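Local coordinates for protein lasso peptide isopeptidase AtxE2 (Asticcacaulis excentricus, PDB 5TXE) that hydrolyses the isopeptide bond of the threaded lasso peptides astexin-2 and astexin-3, converting them to linear peptides, at residues Asp169-Glu174 with Leu184-Arg189; Asp175-Asp180 with Ala250-Lys255. The protein carries 1 engineered substitution. All blocks are in the same frame, centred on the assembly; numbering follows the deposited sequence.

Contact 1 (Asp169-Glu174 with Leu184-Arg189); sequences DAYDIE and LIYSGR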
loop_
_atom_site.group_PDB
_atom_site.type_symbol
_atom_site.label_atom_id
_atom_site.label_comp_id
_atom_site.label_asym_id
_atom_site.label_seq_id
_atom_site.Cartn_x
_atom_site.Cartn_y
_atom_site.Cartn_z
ATOM N N ASP A 169 -8.969 9.704 26.012
ATOM C CA ASP A 169 -9.828 8.867 26.814
ATOM C C ASP A 169 -9.171 7.520 27.138
ATOM O O ASP A 169 -8.040 7.276 26.754
ATOM C CB ASP A 169 -11.155 8.743 26.077
ATOM C CG ASP A 169 -12.371 8.745 27.030
ATOM O OD1 ASP A 169 -12.307 8.028 28.079
ATOM O OD2 ASP A 169 -13.389 9.425 26.694
ATOM N N ALA A 170 -9.875 6.652 27.842
ATOM C CA ALA A 170 -9.411 5.260 28.056
ATOM C C ALA A 170 -9.228 4.441 26.760
ATOM O O ALA A 170 -8.567 3.406 26.760
ATOM C CB ALA A 170 -10.376 4.521 28.961
ATOM N N TYR A 171 -9.773 4.930 25.656
ATOM C CA TYR A 171 -9.681 4.246 24.376
ATOM C C TYR A 171 -9.013 5.173 23.401
ATOM O O TYR A 171 -8.974 6.437 23.614
ATOM C CB TYR A 171 -11.074 3.835 23.917
ATOM C CG TYR A 171 -12.110 4.925 23.970
ATOM C CD1 TYR A 171 -12.877 5.149 25.123
ATOM C CD2 TYR A 171 -12.355 5.698 22.877
ATOM C CE1 TYR A 171 -13.844 6.143 25.173
ATOM C CE2 TYR A 171 -13.316 6.697 22.906
ATOM C CZ TYR A 171 -14.050 6.917 24.063
ATOM O OH TYR A 171 -15.004 7.880 24.065
ATOM N N ASP A 172 -8.450 4.582 22.348
ATOM C CA ASP A 172 -7.911 5.399 21.270
ATOM C C ASP A 172 -9.041 6.167 20.558
ATOM O O ASP A 172 -10.090 5.565 20.224
ATOM C CB ASP A 172 -7.189 4.568 20.201
ATOM C CG ASP A 172 -5.886 3.945 20.706
ATOM O OD1 ASP A 172 -5.165 4.513 21.606
ATOM O OD2 ASP A 172 -5.580 2.891 20.124
ATOM N N ILE A 173 -8.802 7.443 20.255
ATOM C CA ILE A 173 -9.789 8.178 19.501
ATOM C C ILE A 173 -9.620 7.738 18.052
ATOM O O ILE A 173 -8.490 7.691 17.551
ATOM C CB ILE A 173 -9.560 9.677 19.556
ATOM C CG1 ILE A 173 -9.514 10.204 20.999
ATOM C CG2 ILE A 173 -10.646 10.395 18.750
ATOM C CD1 ILE A 173 -10.567 9.608 21.900
ATOM N N GLU A 174 -10.731 7.513 17.357
ATOM C CA GLU A 174 -10.705 7.008 15.959
ATOM C C GLU A 174 -11.012 8.042 14.914
ATOM O O GLU A 174 -10.668 7.845 13.772
ATOM C CB GLU A 174 -11.645 5.804 15.805
ATOM C CG GLU A 174 -11.087 4.609 16.580
ATOM C CD GLU A 174 -11.990 3.387 16.659
ATOM O OE1 GLU A 174 -12.977 3.285 15.872
ATOM O OE2 GLU A 174 -11.697 2.502 17.508
ATOM N N LEU A 184 -15.908 20.025 19.420
ATOM C CA LEU A 184 -15.390 18.891 18.644
ATOM C C LEU A 184 -16.244 17.706 18.947
ATOM O O LEU A 184 -16.593 17.450 20.099
ATOM C CB LEU A 184 -13.926 18.545 19.015
ATOM C CG LEU A 184 -12.832 19.534 18.661
ATOM C CD1 LEU A 184 -11.550 19.122 19.363
ATOM C CD2 LEU A 184 -12.602 19.566 17.167
ATOM N N ILE A 185 -16.521 16.943 17.909
ATOM C CA ILE A 185 -17.140 15.637 18.100
ATOM C C ILE A 185 -16.110 14.548 17.762
ATOM O O ILE A 185 -15.309 14.697 16.852
ATOM C CB ILE A 185 -18.397 15.481 17.218
ATOM C CG1 ILE A 185 -19.001 14.124 17.442
ATOM C CG2 ILE A 185 -18.075 15.674 15.747
ATOM C CD1 ILE A 185 -20.398 13.989 16.874
ATOM N N TYR A 186 -16.124 13.476 18.517
ATOM C CA TYR A 186 -15.135 12.437 18.357
ATOM C C TYR A 186 -15.692 11.092 18.704
ATOM O O TYR A 186 -16.709 10.984 19.394
ATOM C CB TYR A 186 -13.913 12.711 19.227
ATOM C CG TYR A 186 -14.112 12.552 20.735
ATOM C CD1 TYR A 186 -14.581 13.603 21.537
ATOM C CD2 TYR A 186 -13.749 11.387 21.378
ATOM C CE1 TYR A 186 -14.710 13.488 22.935
ATOM C CE2 TYR A 186 -13.884 11.276 22.779
ATOM C CZ TYR A 186 -14.366 12.338 23.543
ATOM O OH TYR A 186 -14.478 12.208 24.923
ATOM N N SER A 187 -15.048 10.067 18.142
ATOM C CA SER A 187 -15.535 8.690 18.216
ATOM C C SER A 187 -14.471 7.731 18.703
ATOM O O SER A 187 -13.276 8.024 18.645
ATOM C CB SER A 187 -15.972 8.220 16.825
ATOM O OG SER A 187 -14.922 8.241 15.896
ATOM N N GLY A 188 -14.912 6.573 19.168
ATOM C CA GLY A 188 -14.002 5.447 19.477
ATOM C C GLY A 188 -14.749 4.311 20.140
ATOM O O GLY A 188 -15.977 4.353 20.169
ATOM N N ARG A 189 -14.031 3.348 20.745
ATOM C CA ARG A 189 -14.632 2.120 21.172
ATOM C C ARG A 189 -14.266 1.687 22.580
ATOM O O ARG A 189 -13.499 0.749 22.771
ATOM C CB ARG A 189 -14.314 1.011 20.152
ATOM C CG ARG A 189 -14.926 1.283 18.770
ATOM C CD ARG A 189 -14.656 0.204 17.724
ATOM N NE ARG A 189 -13.237 0.056 17.487
ATOM C CZ ARG A 189 -12.696 -0.988 16.859
ATOM N NH1 ARG A 189 -13.459 -1.953 16.381
ATOM N NH2 ARG A 189 -11.405 -1.050 16.696
HETATM O O HOH W 1 -16.156 9.018 21.511
HETATM O O HOH W 2 -11.221 3.259 20.175
#

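Contact 2 (Asp175-Asp180 with Ala250-Lys255); sequences DVQWLD and ARLREK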
loop_
_atom_site.group_PDB
_atom_site.type_symbol
_atom_site.label_atom_id
_atom_site.label_comp_id
_atom_site.label_asym_id
_atom_site.label_seq_id
_atom_site.Cartn_x
_atom_site.Cartn_y
_atom_site.Cartn_z
ATOM N N ASP A 175 -11.665 9.155 15.300
ATOM C CA ASP A 175 -11.982 10.218 14.355
ATOM C C ASP A 175 -12.467 11.445 15.124
ATOM O O ASP A 175 -12.869 11.351 16.275
ATOM C CB ASP A 175 -13.118 9.788 13.402
ATOM C CG ASP A 175 -13.049 10.477 12.036
ATOM O OD1 ASP A 175 -12.215 11.395 11.780
ATOM O OD2 ASP A 175 -13.890 10.132 11.197
ATOM N N VAL A 176 -12.470 12.562 14.424
ATOM C CA VAL A 176 -12.829 13.841 14.996
ATOM C C VAL A 176 -13.261 14.829 13.880
ATOM O O VAL A 176 -12.739 14.768 12.763
ATOM C CB VAL A 176 -11.610 14.396 15.775
ATOM C CG1 VAL A 176 -10.433 14.657 14.827
ATOM C CG2 VAL A 176 -11.995 15.661 16.533
ATOM N N GLN A 177 -14.218 15.696 14.182
ATOM C CA GLN A 177 -14.582 16.843 13.332
ATOM C C GLN A 177 -14.947 18.035 14.240
ATOM O O GLN A 177 -15.364 17.846 15.388
ATOM C CB GLN A 177 -15.842 16.582 12.498
ATOM C CG GLN A 177 -15.713 15.534 11.442
ATOM C CD GLN A 177 -15.062 15.984 10.122
ATOM O OE1 GLN A 177 -14.912 17.204 9.789
ATOM N NE2 GLN A 177 -14.671 14.958 9.335
ATOM N N TRP A 178 -14.849 19.242 13.676
ATOM C CA TRP A 178 -15.344 20.448 14.313
ATOM C C TRP A 178 -16.853 20.562 14.105
ATOM O O TRP A 178 -17.326 20.395 12.993
ATOM C CB TRP A 178 -14.672 21.650 13.682
ATOM C CG TRP A 178 -13.194 21.680 13.843
ATOM C CD1 TRP A 178 -12.234 21.181 12.984
ATOM C CD2 TRP A 178 -12.483 22.278 14.919
ATOM N NE1 TRP A 178 -10.984 21.452 13.474
ATOM C CE2 TRP A 178 -11.113 22.110 14.663
ATOM C CE3 TRP A 178 -12.880 22.971 16.073
ATOM C CZ2 TRP A 178 -10.141 22.583 15.516
ATOM C CZ3 TRP A 178 -11.920 23.426 16.930
ATOM C CH2 TRP A 178 -10.554 23.239 16.640
ATOM N N LEU A 179 -17.599 20.788 15.179
ATOM C CA LEU A 179 -19.000 21.190 15.073
ATOM C C LEU A 179 -19.135 22.737 14.942
ATOM O O LEU A 179 -20.008 23.207 14.233
ATOM C CB LEU A 179 -19.828 20.678 16.231
ATOM C CG LEU A 179 -19.973 19.158 16.368
ATOM C CD1 LEU A 179 -20.880 18.784 17.543
ATOM C CD2 LEU A 179 -20.513 18.575 15.081
ATOM N N ASP A 180 -18.251 23.484 15.592
ATOM C CA ASP A 180 -18.080 24.915 15.395
ATOM C C ASP A 180 -16.678 25.249 15.874
ATOM O O ASP A 180 -15.952 24.350 16.251
ATOM C CB ASP A 180 -19.173 25.723 16.130
ATOM C CG ASP A 180 -19.168 25.524 17.646
ATOM O OD1 ASP A 180 -18.092 25.465 18.265
ATOM O OD2 ASP A 180 -20.260 25.397 18.228
ATOM N N ALA A 250 -24.258 12.019 12.557
ATOM C CA ALA A 250 -24.164 11.891 11.096
ATOM C C ALA A 250 -23.103 12.840 10.488
ATOM O O ALA A 250 -22.414 12.467 9.545
ATOM C CB ALA A 250 -25.528 12.079 10.469
ATOM N N ARG A 251 -22.910 14.046 11.026
ATOM C CA ARG A 251 -21.801 14.928 10.504
ATOM C C ARG A 251 -20.398 14.283 10.641
ATOM O O ARG A 251 -19.429 14.689 9.978
ATOM C CB ARG A 251 -21.769 16.361 11.115
ATOM C CG ARG A 251 -21.831 17.468 10.046
ATOM C CD ARG A 251 -21.310 18.863 10.389
ATOM N NE ARG A 251 -22.000 19.480 11.527
ATOM C CZ ARG A 251 -21.643 20.656 12.060
ATOM N NH1 ARG A 251 -20.600 21.334 11.567
ATOM N NH2 ARG A 251 -22.316 21.152 13.099
ATOM N N LEU A 252 -20.270 13.310 11.539
ATOM C CA LEU A 252 -19.034 12.573 11.660
ATOM C C LEU A 252 -19.089 11.252 10.872
ATOM O O LEU A 252 -18.128 10.918 10.209
ATOM C CB LEU A 252 -18.671 12.350 13.148
ATOM C CG LEU A 252 -17.303 11.734 13.513
ATOM C CD1 LEU A 252 -16.184 12.578 13.016
ATOM C CD2 LEU A 252 -17.117 11.565 15.000
ATOM N N ARG A 253 -20.206 10.537 10.947
ATOM C CA ARG A 253 -20.378 9.195 10.363
ATOM C C ARG A 253 -20.414 9.193 8.816
ATOM O O ARG A 253 -19.772 8.357 8.173
ATOM C CB ARG A 253 -21.683 8.576 10.880
ATOM C CG ARG A 253 -21.567 7.128 11.282
ATOM C CD ARG A 253 -22.888 6.458 11.639
ATOM N NE ARG A 253 -22.753 5.026 11.345
ATOM C CZ ARG A 253 -21.972 4.167 12.027
ATOM N NH1 ARG A 253 -21.269 4.555 13.098
ATOM N NH2 ARG A 253 -21.891 2.890 11.654
ATOM N N GLU A 254 -21.193 10.101 8.229
ATOM C CA GLU A 254 -21.325 10.175 6.774
ATOM C C GLU A 254 -20.008 10.651 6.153
ATOM O O GLU A 254 -19.423 11.614 6.605
ATOM C CB GLU A 254 -22.418 11.176 6.353
ATOM C CG GLU A 254 -23.875 10.740 6.517
ATOM C CD GLU A 254 -24.843 11.839 6.048
ATOM O OE1 GLU A 254 -24.726 12.274 4.873
ATOM O OE2 GLU A 254 -25.711 12.287 6.845
ATOM N N LYS A 255 -19.554 9.971 5.120
ATOM C CA LYS A 255 -18.446 10.462 4.298
ATOM C C LYS A 255 -18.936 10.939 2.910
ATOM O O LYS A 255 -19.802 10.332 2.316
ATOM C CB LYS A 255 -17.409 9.353 4.127
ATOM C CG LYS A 255 -16.148 9.800 3.387
ATOM C CD LYS A 255 -15.297 8.606 2.953
ATOM C CE LYS A 255 -14.398 8.163 4.103
ATOM N NZ LYS A 255 -13.850 6.801 3.897
HETATM O O HOH W 3 -15.471 12.013 9.694
#

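Contact 1 (Asp169-Glu174 with Leu184-Arg189)
The open end of the β-hairpin 173-178/183-188 is closed here; these are the first two strands of a four-stranded antiparallel sheet, probably a blade of the β-propeller found in the prolyl oligopeptidase family. Its backbone tie is Glu174 N to Ser187 O, 2.9 Å and practically straight (179°), with the donor approaching from above the carbonyl plane. Just beyond it, the extended side chain of Glu174 meets Arg189 at about a right angle. OE2 offers its syn lone pair to Arg189 NE at 2.9 Å, a salt bridge tilted slightly from the guanidinium plane; NH1 of the same group bonds Ala119 O. A water bridges this pair to the backbone, donating to Glu174 OE2 and to Asp172 O (2.6 Å from the latter) and accepting from Arg189 N.

Both tyrosines take the crowded rotamer, CG wedged between N and C (chi1 49° for Tyr171, 70° for Tyr186). Tyr171 thereby brings its ring against the backbone of 188-189, CE2 lying 3.7 Å from CA of Gly188, which has no side chain to intervene, while Asp169 CB rests on a face of that ring. Tyr171 OH reaches Tyr186 O through a second water. Ile173 CD1 meets Tyr186 CD2 at 3.7 Å, and Tyr186 OH makes a weak bond to Asp169 OD2 at the ring edge. With OE2 gripped by one guanidinium N-H and one water, Glu174 is probably kept ionised, and both its backbone N-H and its carboxylate bond the partner segment just before the helix 190-202, where Arg189 occupies the N-cap position.

Contact 2 (Asp175-Asp180 with Ala250-Lys255)
Three bonds grip one water oxygen between the strand 175-178 and the last turn of the helix 246-253. The water donates to Asp175 OD2 and to Leu252 O, at 2.9 Å from Leu252 O, and accepts from Gln177 NE2 at 3.1 Å, so both its hydrogens are spent. Gln177 gets its amide there by bending at chi2 (-81°). The other carboxylate oxygen of Asp175, OD1, is engaged by a salt bridge to Arg133, whose backbone O also takes the indole N-H of Trp178.

Beside the water, Leu252 pushes CD1 towards the strand, tight against Gln177 CG at 3.4 Å. The same methyl lies 3.8 Å from Asp175 OD2, the two side chains running antiparallel past one another.

Farther along, Arg251 bends at chi3 (-59°) and spreads its guanidinium across Leu179. NH2 bonds Leu179 O at 3.3 Å, on a lone pair in the carbonyl plane but with a bent N-H (139°), and NH1 adds a weak bond to the same oxygen. Leu179 CD2 sits over one face of the group, 3.6 Å above its plane and displaced to the rim. The C-terminal turn of the helix thus meets the strand through the Leu252 methyl, with the water on one side and the Arg251-Leu179 pair beyond; by donating to both, the water lets two acceptors, Asp175 OD2 and Leu252 O, share one donor.

In the fold
From the N terminus, the chain lays down 169-174 and runs straight on into 175-180, so the first segments of both contacts share the strand 173-178. It then turns back, and 184-189 closes contact 1 as a short hairpin loop. The helix 190-202 and the strands 230-235 and 240-243 follow before the helix 246-253 returns to close contact 2, a far longer loop. The two closures cross, their segments alternating along the sequence. Between them, the backbone hydrogen bonds Ile185 N to Gln177 O and Ser187 N to Asp175 O join the strands. Leu252 touches Ile185 and Ser187 as well, so the helix lies across both hairpin strands.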